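Long-range contacts in outer membrane protein Omp121 (Bacteroides thetaiotaomicron, PDB 5FQ8), which probably imports nutrients across the outer membrane as a TonB-dependent receptor and binds metal ions, calcium among them: residues 220-225 and 235-240; 474-479 and 528-533; 853-858 and 872-877. All blocks are in the same frame, centred on the assembly; numbering follows the deposited sequence.

Interaction 1 (220-225 and 235-240); sequences GSMQLW and LKPYVA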
ATOM      1  N   GLY B 220      30.478 -14.711  41.565  1.00 34.63           N
ATOM      2  CA  GLY B 220      30.349 -16.145  41.517  1.00 33.29           C
ATOM      3  C   GLY B 220      29.157 -16.671  42.270  1.00 33.58           C
ATOM      4  O   GLY B 220      28.816 -17.846  42.115  1.00 33.77           O
ATOM      5  N   SER B 221      28.516 -15.843  43.086  1.00 33.66           N
ATOM      6  CA  SER B 221      27.318 -16.251  43.792  1.00 33.94           C
ATOM      7  C   SER B 221      26.201 -16.572  42.810  1.00 38.67           C
ATOM      8  O   SER B 221      26.203 -16.141  41.655  1.00 35.52           O
ATOM      9  CB  SER B 221      26.862 -15.146  44.735  1.00 34.07           C
ATOM     10  OG  SER B 221      26.457 -14.010  44.000  1.00 33.41           O
ATOM     11  N   MET B 222      25.234 -17.341  43.281  1.00 33.76           N
ATOM     12  CA  MET B 222      24.071 -17.664  42.476  1.00 33.38           C
ATOM     13  C   MET B 222      23.019 -16.582  42.676  1.00 33.10           C
ATOM     14  O   MET B 222      22.560 -16.341  43.797  1.00 33.54           O
ATOM     15  CB  MET B 222      23.542 -19.052  42.832  1.00 33.90           C
ATOM     16  CG  MET B 222      24.483 -20.164  42.419  1.00 34.12           C
ATOM     17  SD  MET B 222      23.688 -21.446  41.469  1.00 34.04           S
ATOM     18  CE  MET B 222      25.068 -22.264  40.737  1.00 37.14           C
ATOM     19  N   GLN B 223      22.666 -15.911  41.594  1.00 32.42           N
ATOM     20  CA  GLN B 223      21.620 -14.907  41.595  1.00 32.26           C
ATOM     21  C   GLN B 223      20.560 -15.272  40.565  1.00 31.70           C
ATOM     22  O   GLN B 223      20.718 -16.192  39.763  1.00 31.59           O
ATOM     23  CB  GLN B 223      22.202 -13.524  41.307  1.00 36.82           C
ATOM     24  CG  GLN B 223      23.355 -13.150  42.204  1.00 38.71           C
ATOM     25  CD  GLN B 223      22.917 -12.696  43.579  1.00 36.58           C
ATOM     26  OE1 GLN B 223      21.825 -12.183  43.753  1.00 36.98           O
ATOM     27  NE2 GLN B 223      23.766 -12.898  44.566  1.00 33.20           N
ATOM     28  N   LEU B 224      19.454 -14.556  40.613  1.00 31.52           N
ATOM     29  CA  LEU B 224      18.405 -14.776  39.644  1.00 31.14           C
ATOM     30  C   LEU B 224      18.675 -13.948  38.399  1.00 30.43           C
ATOM     31  O   LEU B 224      19.573 -13.106  38.363  1.00 30.24           O
ATOM     32  CB  LEU B 224      17.059 -14.427  40.256  1.00 31.32           C
ATOM     33  CG  LEU B 224      16.699 -15.261  41.470  1.00 32.06           C
ATOM     34  CD1 LEU B 224      15.492 -14.696  42.179  1.00 32.27           C
ATOM     35  CD2 LEU B 224      16.421 -16.647  40.995  1.00 32.21           C
ATOM     36  N   TRP B 225      17.902 -14.217  37.360  1.00 33.11           N
ATOM     37  CA  TRP B 225      17.911 -13.351  36.197  1.00 34.51           C
ATOM     38  C   TRP B 225      16.682 -13.658  35.353  1.00 33.05           C
ATOM     39  O   TRP B 225      16.047 -14.703  35.502  1.00 33.11           O
ATOM     40  CB  TRP B 225      19.202 -13.511  35.385  1.00 49.74           C
ATOM     41  CG  TRP B 225      19.331 -14.802  34.685  1.00 33.15           C
ATOM     42  CD1 TRP B 225      19.661 -16.000  35.220  1.00 31.77           C
ATOM     43  CD2 TRP B 225      19.144 -15.020  33.300  1.00 33.44           C
ATOM     44  NE1 TRP B 225      19.679 -16.960  34.257  1.00 31.58           N
ATOM     45  CE2 TRP B 225      19.366 -16.378  33.059  1.00 35.77           C
ATOM     46  CE3 TRP B 225      18.797 -14.195  32.233  1.00 29.59           C
ATOM     47  CZ2 TRP B 225      19.250 -16.929  31.799  1.00 30.68           C
ATOM     48  CZ3 TRP B 225      18.689 -14.745  30.985  1.00 29.14           C
ATOM     49  CH2 TRP B 225      18.912 -16.093  30.776  1.00 29.45           C
ATOM     50  N   LEU B 235      18.237 -19.336  37.358  1.00 31.43           N
ATOM     51  CA  LEU B 235      19.188 -19.089  38.431  1.00 31.80           C
ATOM     52  C   LEU B 235      20.549 -19.582  37.975  1.00 31.80           C
ATOM     53  O   LEU B 235      20.675 -20.734  37.561  1.00 37.73           O
ATOM     54  CB  LEU B 235      18.754 -19.816  39.699  1.00 32.55           C
ATOM     55  CG  LEU B 235      19.634 -19.746  40.925  1.00 33.07           C
ATOM     56  CD1 LEU B 235      19.493 -18.395  41.536  1.00 32.94           C
ATOM     57  CD2 LEU B 235      19.180 -20.798  41.884  1.00 33.83           C
ATOM     58  N   LYS B 236      21.556 -18.720  38.053  1.00 31.61           N
ATOM     59  CA  LYS B 236      22.849 -18.981  37.446  1.00 31.51           C
ATOM     60  C   LYS B 236      23.931 -18.329  38.290  1.00 41.06           C
ATOM     61  O   LYS B 236      23.664 -17.363  39.011  1.00 32.57           O
ATOM     62  CB  LYS B 236      22.904 -18.445  36.012  1.00 30.80           C
ATOM     63  CG  LYS B 236      23.454 -17.061  35.879  1.00 30.40           C
ATOM     64  CD  LYS B 236      23.414 -16.638  34.435  1.00 29.76           C
ATOM     65  CE  LYS B 236      24.131 -15.325  34.231  1.00 29.41           C
ATOM     66  NZ  LYS B 236      24.423 -14.607  35.518  1.00 29.74           N
ATOM     67  N   PRO B 237      25.162 -18.819  38.213  1.00 31.95           N
ATOM     68  CA  PRO B 237      26.249 -18.163  38.935  1.00 32.16           C
ATOM     69  C   PRO B 237      26.580 -16.823  38.307  1.00 31.58           C
ATOM     70  O   PRO B 237      26.648 -16.683  37.084  1.00 31.06           O
ATOM     71  CB  PRO B 237      27.412 -19.150  38.793  1.00 35.08           C
ATOM     72  CG  PRO B 237      26.809 -20.418  38.326  1.00 32.64           C
ATOM     73  CD  PRO B 237      25.625 -20.036  37.533  1.00 32.08           C
ATOM     74  N   TYR B 238      26.795 -15.831  39.164  1.00 31.70           N
ATOM     75  CA  TYR B 238      27.032 -14.461  38.720  1.00 32.49           C
ATOM     76  C   TYR B 238      28.489 -14.338  38.280  1.00 34.98           C
ATOM     77  O   TYR B 238      29.371 -13.915  39.025  1.00 36.61           O
ATOM     78  CB  TYR B 238      26.671 -13.490  39.836  1.00 33.27           C
ATOM     79  CG  TYR B 238      26.537 -12.060  39.396  1.00 31.23           C
ATOM     80  CD1 TYR B 238      25.834 -11.734  38.249  1.00 32.48           C
ATOM     81  CD2 TYR B 238      27.096 -11.035  40.136  1.00 32.42           C
ATOM     82  CE1 TYR B 238      25.705 -10.438  37.842  1.00 35.64           C
ATOM     83  CE2 TYR B 238      26.969  -9.730  39.735  1.00 37.34           C
ATOM     84  CZ  TYR B 238      26.270  -9.442  38.583  1.00 34.02           C
ATOM     85  OH  TYR B 238      26.121  -8.158  38.149  1.00 29.76           O
ATOM     86  N   VAL B 239      28.746 -14.742  37.037  1.00 31.88           N
ATOM     87  CA  VAL B 239      30.088 -14.714  36.474  1.00 30.82           C
ATOM     88  C   VAL B 239      30.021 -14.097  35.094  1.00 30.15           C
ATOM     89  O   VAL B 239      28.959 -14.006  34.485  1.00 34.97           O
ATOM     90  CB  VAL B 239      30.729 -16.114  36.386  1.00 31.22           C
ATOM     91  CG1 VAL B 239      30.921 -16.704  37.754  1.00 39.96           C
ATOM     92  CG2 VAL B 239      29.886 -17.020  35.547  1.00 30.99           C
ATOM     93  N   ALA B 240      31.175 -13.691  34.593  1.00 30.08           N
ATOM     94  CA  ALA B 240      31.235 -13.092  33.271  1.00 34.99           C
ATOM     95  C   ALA B 240      31.323 -14.161  32.194  1.00 44.34           C
ATOM     96  O   ALA B 240      31.894 -15.233  32.395  1.00 50.68           O
ATOM     97  CB  ALA B 240      32.435 -12.159  33.156  1.00 33.07           C
TER

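Interaction 2 (474-479 and 528-533); sequences INALVG and GQFEGS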
ATOM      1  N   ILE B 474      48.541  13.534 -36.597  1.00 47.10           N
ATOM      2  CA  ILE B 474      47.297  14.245 -36.337  1.00 45.71           C
ATOM      3  C   ILE B 474      46.220  13.214 -36.055  1.00 46.25           C
ATOM      4  O   ILE B 474      46.081  12.243 -36.803  1.00 48.14           O
ATOM      5  CB  ILE B 474      46.901  15.127 -37.533  1.00 45.11           C
ATOM      6  CG1 ILE B 474      48.092  15.952 -37.982  1.00 45.07           C
ATOM      7  CG2 ILE B 474      45.770  16.041 -37.175  1.00 42.23           C
ATOM      8  CD1 ILE B 474      47.797  16.793 -39.172  1.00 47.93           C
ATOM      9  N   ASN B 475      45.471  13.412 -34.975  1.00 52.39           N
ATOM     10  CA  ASN B 475      44.307  12.578 -34.693  1.00 39.52           C
ATOM     11  C   ASN B 475      43.167  13.475 -34.235  1.00 66.22           C
ATOM     12  O   ASN B 475      43.208  14.014 -33.127  1.00 55.56           O
ATOM     13  CB  ASN B 475      44.614  11.512 -33.647  1.00 47.87           C
ATOM     14  CG  ASN B 475      43.498  10.495 -33.517  1.00 47.03           C
ATOM     15  OD1 ASN B 475      42.327  10.848 -33.414  1.00 50.50           O
ATOM     16  ND2 ASN B 475      43.855   9.220 -33.536  1.00 54.19           N
ATOM     17  N   ALA B 476      42.154  13.625 -35.081  1.00 53.39           N
ATOM     18  CA  ALA B 476      40.967  14.407 -34.774  1.00 44.65           C
ATOM     19  C   ALA B 476      39.790  13.480 -34.508  1.00 48.02           C
ATOM     20  O   ALA B 476      39.726  12.368 -35.029  1.00 47.71           O
ATOM     21  CB  ALA B 476      40.628  15.366 -35.914  1.00 44.70           C
ATOM     22  N   LEU B 477      38.870  13.943 -33.668  1.00 37.34           N
ATOM     23  CA  LEU B 477      37.655  13.203 -33.349  1.00 42.30           C
ATOM     24  C   LEU B 477      36.532  14.208 -33.173  1.00 39.34           C
ATOM     25  O   LEU B 477      36.641  15.109 -32.340  1.00 42.19           O
ATOM     26  CB  LEU B 477      37.825  12.364 -32.080  1.00 36.34           C
ATOM     27  CG  LEU B 477      36.998  11.088 -31.880  1.00 37.46           C
ATOM     28  CD1 LEU B 477      37.264  10.499 -30.516  1.00 35.77           C
ATOM     29  CD2 LEU B 477      35.524  11.330 -32.035  1.00 40.46           C
ATOM     30  N   VAL B 478      35.467  14.054 -33.954  1.00 38.83           N
ATOM     31  CA  VAL B 478      34.255  14.859 -33.834  1.00 38.19           C
ATOM     32  C   VAL B 478      33.094  13.923 -33.525  1.00 42.70           C
ATOM     33  O   VAL B 478      32.953  12.879 -34.172  1.00 49.56           O
ATOM     34  CB  VAL B 478      33.986  15.659 -35.122  1.00 37.06           C
ATOM     35  CG1 VAL B 478      32.582  16.151 -35.133  1.00 39.92           C
ATOM     36  CG2 VAL B 478      34.917  16.826 -35.202  1.00 37.63           C
ATOM     37  N   GLY B 479      32.257  14.293 -32.549  1.00 42.56           N
ATOM     38  CA  GLY B 479      31.239  13.389 -32.061  1.00 34.34           C
ATOM     39  C   GLY B 479      29.960  14.080 -31.631  1.00 34.00           C
ATOM     40  O   GLY B 479      29.869  15.304 -31.559  1.00 34.21           O
ATOM     41  N   GLY B 528      34.659  17.588 -29.559  1.00 39.25           N
ATOM     42  CA  GLY B 528      35.812  17.375 -30.415  1.00 40.57           C
ATOM     43  C   GLY B 528      37.075  17.229 -29.590  1.00 42.39           C
ATOM     44  O   GLY B 528      37.210  17.813 -28.511  1.00 35.26           O
ATOM     45  N   GLN B 529      38.012  16.440 -30.115  1.00 47.51           N
ATOM     46  CA  GLN B 529      39.239  16.107 -29.393  1.00 39.86           C
ATOM     47  C   GLN B 529      40.392  16.031 -30.382  1.00 40.37           C
ATOM     48  O   GLN B 529      40.464  15.097 -31.180  1.00 42.26           O
ATOM     49  CB  GLN B 529      39.072  14.793 -28.638  1.00 37.27           C
ATOM     50  CG  GLN B 529      40.251  14.394 -27.824  1.00 35.98           C
ATOM     51  CD  GLN B 529      39.902  13.318 -26.836  1.00 38.59           C
ATOM     52  OE1 GLN B 529      38.778  13.256 -26.361  1.00 38.40           O
ATOM     53  NE2 GLN B 529      40.855  12.452 -26.532  1.00 42.74           N
ATOM     54  N   PHE B 530      41.296  17.000 -30.323  1.00 37.22           N
ATOM     55  CA  PHE B 530      42.409  17.096 -31.261  1.00 38.22           C
ATOM     56  C   PHE B 530      43.696  16.592 -30.624  1.00 38.15           C
ATOM     57  O   PHE B 530      44.147  17.143 -29.619  1.00 37.99           O
ATOM     58  CB  PHE B 530      42.596  18.536 -31.722  1.00 41.39           C
ATOM     59  CG  PHE B 530      43.654  18.701 -32.767  1.00 44.24           C
ATOM     60  CD1 PHE B 530      43.471  18.196 -34.039  1.00 45.40           C
ATOM     61  CD2 PHE B 530      44.824  19.384 -32.486  1.00 47.51           C
ATOM     62  CE1 PHE B 530      44.435  18.361 -35.013  1.00 47.12           C
ATOM     63  CE2 PHE B 530      45.791  19.555 -33.454  1.00 49.67           C
ATOM     64  CZ  PHE B 530      45.596  19.040 -34.723  1.00 50.13           C
ATOM     65  N   GLU B 531      44.301  15.577 -31.232  1.00 41.87           N
ATOM     66  CA  GLU B 531      45.548  14.983 -30.759  1.00 46.93           C
ATOM     67  C   GLU B 531      46.682  15.357 -31.702  1.00 50.03           C
ATOM     68  O   GLU B 531      46.677  14.953 -32.870  1.00 40.05           O
ATOM     69  CB  GLU B 531      45.422  13.461 -30.671  1.00 56.74           C
ATOM     70  CG  GLU B 531      46.713  12.736 -30.358  1.00 63.99           C
ATOM     71  CD  GLU B 531      46.671  12.063 -29.009  1.00 71.11           C
ATOM     72  OE1 GLU B 531      45.570  11.983 -28.426  1.00 75.41           O
ATOM     73  OE2 GLU B 531      47.734  11.622 -28.530  1.00 72.46           O
ATOM     74  N   GLY B 532      47.649  16.112 -31.195  1.00 46.52           N
ATOM     75  CA  GLY B 532      48.866  16.450 -31.933  1.00 51.45           C
ATOM     76  C   GLY B 532      50.059  15.688 -31.379  1.00 55.22           C
ATOM     77  O   GLY B 532      50.191  15.522 -30.165  1.00 67.46           O
ATOM     78  N   SER B 533      50.934  15.240 -32.273  1.00 63.25           N
ATOM     79  CA  SER B 533      52.029  14.351 -31.912  1.00 41.86           C
ATOM     80  C   SER B 533      53.271  14.649 -32.747  1.00 42.96           C
ATOM     81  O   SER B 533      53.179  14.778 -33.969  1.00 43.58           O
ATOM     82  CB  SER B 533      51.596  12.899 -32.100  1.00 53.04           C
ATOM     83  OG  SER B 533      52.694  12.018 -32.025  1.00 56.26           O
TER

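Interaction 3 (853-858 and 872-877); sequences PLIVPN and VENTTP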
ATOM      1  N   PRO B 853      32.536   5.944  43.557  1.00 35.93           N
ATOM      2  CA  PRO B 853      32.176   7.360  43.463  1.00 32.81           C
ATOM      3  C   PRO B 853      33.392   8.203  43.179  1.00 33.03           C
ATOM      4  O   PRO B 853      34.450   8.002  43.759  1.00 48.81           O
ATOM      5  CB  PRO B 853      31.593   7.660  44.841  1.00 33.38           C
ATOM      6  CG  PRO B 853      32.028   6.562  45.706  1.00 33.78           C
ATOM      7  CD  PRO B 853      32.088   5.372  44.829  1.00 33.27           C
ATOM      8  N   LEU B 854      33.258   9.134  42.261  1.00 32.69           N
ATOM      9  CA  LEU B 854      34.449   9.804  41.786  1.00 32.84           C
ATOM     10  C   LEU B 854      34.144  11.250  41.469  1.00 32.84           C
ATOM     11  O   LEU B 854      33.050  11.586  41.022  1.00 32.45           O
ATOM     12  CB  LEU B 854      35.013   9.105  40.560  1.00 32.34           C
ATOM     13  CG  LEU B 854      34.230   9.245  39.271  1.00 31.63           C
ATOM     14  CD1 LEU B 854      34.928  10.199  38.350  1.00 31.55           C
ATOM     15  CD2 LEU B 854      34.117   7.899  38.662  1.00 31.19           C
ATOM     16  N   ILE B 855      35.129  12.099  41.705  1.00 33.33           N
ATOM     17  CA  ILE B 855      35.058  13.499  41.327  1.00 33.40           C
ATOM     18  C   ILE B 855      35.817  13.670  40.029  1.00 33.07           C
ATOM     19  O   ILE B 855      36.997  13.335  39.948  1.00 33.29           O
ATOM     20  CB  ILE B 855      35.617  14.408  42.429  1.00 34.22           C
ATOM     21  CG1 ILE B 855      34.625  14.500  43.583  1.00 34.52           C
ATOM     22  CG2 ILE B 855      35.875  15.780  41.876  1.00 34.34           C
ATOM     23  CD1 ILE B 855      35.060  15.361  44.722  1.00 35.36           C
ATOM     24  N   VAL B 856      35.128  14.154  39.009  1.00 34.07           N
ATOM     25  CA  VAL B 856      35.737  14.430  37.713  1.00 38.71           C
ATOM     26  C   VAL B 856      37.017  15.217  37.945  1.00 32.86           C
ATOM     27  O   VAL B 856      36.990  16.239  38.629  1.00 33.37           O
ATOM     28  CB  VAL B 856      34.768  15.195  36.799  1.00 31.82           C
ATOM     29  CG1 VAL B 856      35.455  15.598  35.517  1.00 31.60           C
ATOM     30  CG2 VAL B 856      33.574  14.343  36.495  1.00 31.23           C
ATOM     31  N   PRO B 857      38.156  14.761  37.444  1.00 32.89           N
ATOM     32  CA  PRO B 857      39.398  15.489  37.687  1.00 35.39           C
ATOM     33  C   PRO B 857      39.375  16.854  37.019  1.00 37.47           C
ATOM     34  O   PRO B 857      38.919  16.995  35.883  1.00 33.05           O
ATOM     35  CB  PRO B 857      40.464  14.567  37.080  1.00 33.41           C
ATOM     36  CG  PRO B 857      39.884  13.234  37.197  1.00 33.00           C
ATOM     37  CD  PRO B 857      38.430  13.438  36.874  1.00 32.48           C
ATOM     38  N   ASN B 858      39.852  17.859  37.760  1.00 42.66           N
ATOM     39  CA  ASN B 858      39.952  19.249  37.321  1.00 44.96           C
ATOM     40  C   ASN B 858      38.608  19.955  37.308  1.00 38.58           C
ATOM     41  O   ASN B 858      38.415  20.896  36.543  1.00 34.23           O
ATOM     42  CB  ASN B 858      40.574  19.347  35.926  1.00 52.14           C
ATOM     43  CG  ASN B 858      41.963  19.909  35.960  1.00 55.70           C
ATOM     44  OD1 ASN B 858      42.672  19.769  36.956  1.00 58.30           O
ATOM     45  ND2 ASN B 858      42.363  20.561  34.876  1.00 60.15           N
ATOM     46  N   VAL B 872      34.698  27.600  41.386  1.00 37.55           N
ATOM     47  CA  VAL B 872      35.102  27.035  42.669  1.00 38.01           C
ATOM     48  C   VAL B 872      35.437  25.566  42.470  1.00 43.03           C
ATOM     49  O   VAL B 872      34.739  24.869  41.733  1.00 38.94           O
ATOM     50  CB  VAL B 872      33.984  27.189  43.717  1.00 38.27           C
ATOM     51  CG1 VAL B 872      34.331  26.431  44.975  1.00 38.66           C
ATOM     52  CG2 VAL B 872      33.758  28.639  44.024  1.00 38.94           C
ATOM     53  N   GLU B 873      36.502  25.096  43.123  1.00 37.86           N
ATOM     54  CA  GLU B 873      36.846  23.680  43.069  1.00 37.43           C
ATOM     55  C   GLU B 873      35.633  22.832  43.399  1.00 36.96           C
ATOM     56  O   GLU B 873      34.946  23.064  44.394  1.00 39.80           O
ATOM     57  CB  GLU B 873      37.981  23.346  44.038  1.00 38.09           C
ATOM     58  CG  GLU B 873      38.227  21.838  44.156  1.00 37.72           C
ATOM     59  CD  GLU B 873      39.261  21.451  45.201  1.00 38.41           C
ATOM     60  OE1 GLU B 873      40.129  22.282  45.522  1.00 42.24           O
ATOM     61  OE2 GLU B 873      39.196  20.309  45.702  1.00 38.29           O
ATOM     62  N   ASN B 874      35.369  21.854  42.552  1.00 36.18           N
ATOM     63  CA  ASN B 874      34.193  21.030  42.716  1.00 35.70           C
ATOM     64  C   ASN B 874      34.413  19.998  43.805  1.00 35.95           C
ATOM     65  O   ASN B 874      35.396  19.262  43.786  1.00 35.98           O
ATOM     66  CB  ASN B 874      33.842  20.335  41.414  1.00 34.82           C
ATOM     67  CG  ASN B 874      32.854  19.238  41.623  1.00 34.36           C
ATOM     68  OD1 ASN B 874      31.855  19.417  42.309  1.00 34.50           O
ATOM     69  ND2 ASN B 874      33.141  18.072  41.075  1.00 33.87           N
ATOM     70  N   THR B 875      33.471  19.923  44.727  1.00 36.14           N
ATOM     71  CA  THR B 875      33.506  18.969  45.815  1.00 36.41           C
ATOM     72  C   THR B 875      32.551  17.805  45.616  1.00 35.79           C
ATOM     73  O   THR B 875      32.572  16.859  46.407  1.00 35.96           O
ATOM     74  CB  THR B 875      33.167  19.698  47.106  1.00 50.33           C
ATOM     75  OG1 THR B 875      33.894  20.918  47.119  1.00 37.73           O
ATOM     76  CG2 THR B 875      33.568  18.903  48.300  1.00 45.98           C
ATOM     77  N   THR B 876      31.719  17.842  44.580  1.00 35.11           N
ATOM     78  CA  THR B 876      30.643  16.882  44.475  1.00 34.61           C
ATOM     79  C   THR B 876      31.108  15.650  43.726  1.00 34.06           C
ATOM     80  O   THR B 876      31.569  15.770  42.588  1.00 33.65           O
ATOM     81  CB  THR B 876      29.445  17.474  43.774  1.00 34.19           C
ATOM     82  OG1 THR B 876      29.112  18.729  44.368  1.00 38.06           O
ATOM     83  CG2 THR B 876      28.296  16.560  43.967  1.00 33.86           C
ATOM     84  N   PRO B 877      31.017  14.470  44.316  1.00 34.07           N
ATOM     85  CA  PRO B 877      31.294  13.249  43.570  1.00 33.53           C
ATOM     86  C   PRO B 877      30.124  12.861  42.687  1.00 32.82           C
ATOM     87  O   PRO B 877      28.975  13.225  42.928  1.00 32.79           O
ATOM     88  CB  PRO B 877      31.505  12.215  44.675  1.00 33.91           C
ATOM     89  CG  PRO B 877      30.634  12.686  45.764  1.00 34.36           C
ATOM     90  CD  PRO B 877      30.703  14.185  45.726  1.00 34.63           C
TER
HETATM   91  O   HOH W   1      32.303  15.196  39.311  1.00 21.35           O

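Interaction 1 (220-225 and 235-240)
Gln223 has CG anti to its carbonyl carbon (chi1 -53°), and its chain bends at chi2 (-78°). This folds the amide back toward Ser221, two residues earlier, and Gln223 NE2 gives Ser221 OG a straight 3.0 Å hydrogen bond in the amide plane. The Gln223 and Tyr238 side chains cross obliquely, with Gln223 CG 4.1 Å from Tyr238 CB. An alanine in place of this glutamine would lose the amide bond to Ser221 OG and the CG contact, and would probably leave the serine hydroxyl less firmly held and Tyr238 less well covered. Leu235 has CG anti to the backbone N (chi1 177°), bringing Leu235 CD1 within 3.6 Å of Leu224 CD2. On the face of Gln223, Lys236 CD lies over the Trp225 ring, a CH-pi contact 4.1 Å from the five-membered centroid. Lys236 NZ forms a salt bridge with Asp340, and Trp225 NE1 bonds Ser9 of the BT_2262 lipoprotein chain. On the other face Met222 and Pro237 run side by side, with Met222 CE 3.5 Å from Pro237 CG. Lys236 and Gln223 exchange two backbone bonds. Beyond them, Tyr238 N bonds Ser221 O, and Tyr238 centres an inverse gamma turn. This is a small antiparallel sheet, continued across the interface by a lipoprotein strand.

Interaction 2 (474-479 and 528-533)
Segments 474-479 and 528-533, in strands 472-495 and 513-534, are antiparallel neighbours in the beta-barrel wall of this TonB-dependent receptor, with axes 4.7 Å apart. Their side chains alternate between two faces. On one face, Phe530 has CG anti to the backbone N (chi1 -176°), and its ring leans across the strand gap. It crosses Ile474 obliquely. The touching atoms are Ile474 CG2 and Phe530 CE1, 3.4 Å apart. Ile474 CG2 is itself anti to its backbone N. Ala476 CB lies farther off, at the ring edge and near its plane. The ring sits on the surface of the assembly, where it may face lipid. The other face carries Asn475, Leu477, Gln529 and Glu531. Here Asn475 and Glu531 meet at their bases, CB to CB at 3.6 Å, and their polar ends part. Asn475 OD1 turns to Asn464 on the preceding strand. The Glu531 chain bends at chi2, and its end leads away from segment 474-479. Leu477 and Gln529 both touch Leu152, on a loop of the chain. Beneath Asn475 and Glu531 lies a hydrogen-bonded pair: Glu531 N gives Asn475 O a bond of 2.7 Å, in the carbonyl plane.

Interaction 3 (853-858 and 872-877)
An Asx turn at Asn874 shapes the loop after strand 868-873, and Ile855 of the loop 853-858 packs against it. The Ile855 side chain branches at CB. Ile855 CG2, anti to the backbone N, goes to the Asn874 amide, with Asn874 ND2 3.7 Å away. CG1, anti to the carbonyl carbon (chi1 -75°), lies beside the backbone of the turn. Ile855 CG1 is 3.5 Å from Thr876 O and also touches Pro877 CA. From CG1 the chain continues extended (chi2 180°), and the tip, Ile855 CD1, reaches Thr875 O at 3.4 Å. The isoleucine thus follows the turn from its first residue to the proline beyond it. Leu854 O adds a contact with the CA of Pro877. No direct hydrogen bond joins the two segments. A water accepts from Val856 N and gives a weak bond to Thr876 O. Another protein chain also packs here: an aromatic side chain of it lies on Ile855, and a polar one hydrogen-bonds Ile855 N. Asn874 holds the turn with both ends of its amide. OD1 accepts from Thr876 N, which stands above the carbonyl plane. Asn874 ND2 also bonds Ser859 OG, and it returns a bond of 3.2 Å to Thr876 O, on a lone pair of that oxygen.

Along the chain the three contacts come in series, and none nests in or crosses another. Interaction 1 closes first, around nine residues, and joins strands 222-225 and 232-237 of a small antiparallel sheet. Interaction 2 closes a longer loop of 48 residues, mostly the rest of strands 472-495 and 513-534, and so joins neighbours in the barrel wall. Interaction 3 comes last, around 13 residues, and joins the loop before strand 859-865 to the loop after strand 868-873. Interactions 1 and 3 lie on the same side of the chain's centre, and both meet other protein chains. Interaction 2 lies on the opposite side, about 80 Å from interaction 1 between centres, and touches no other protein chain.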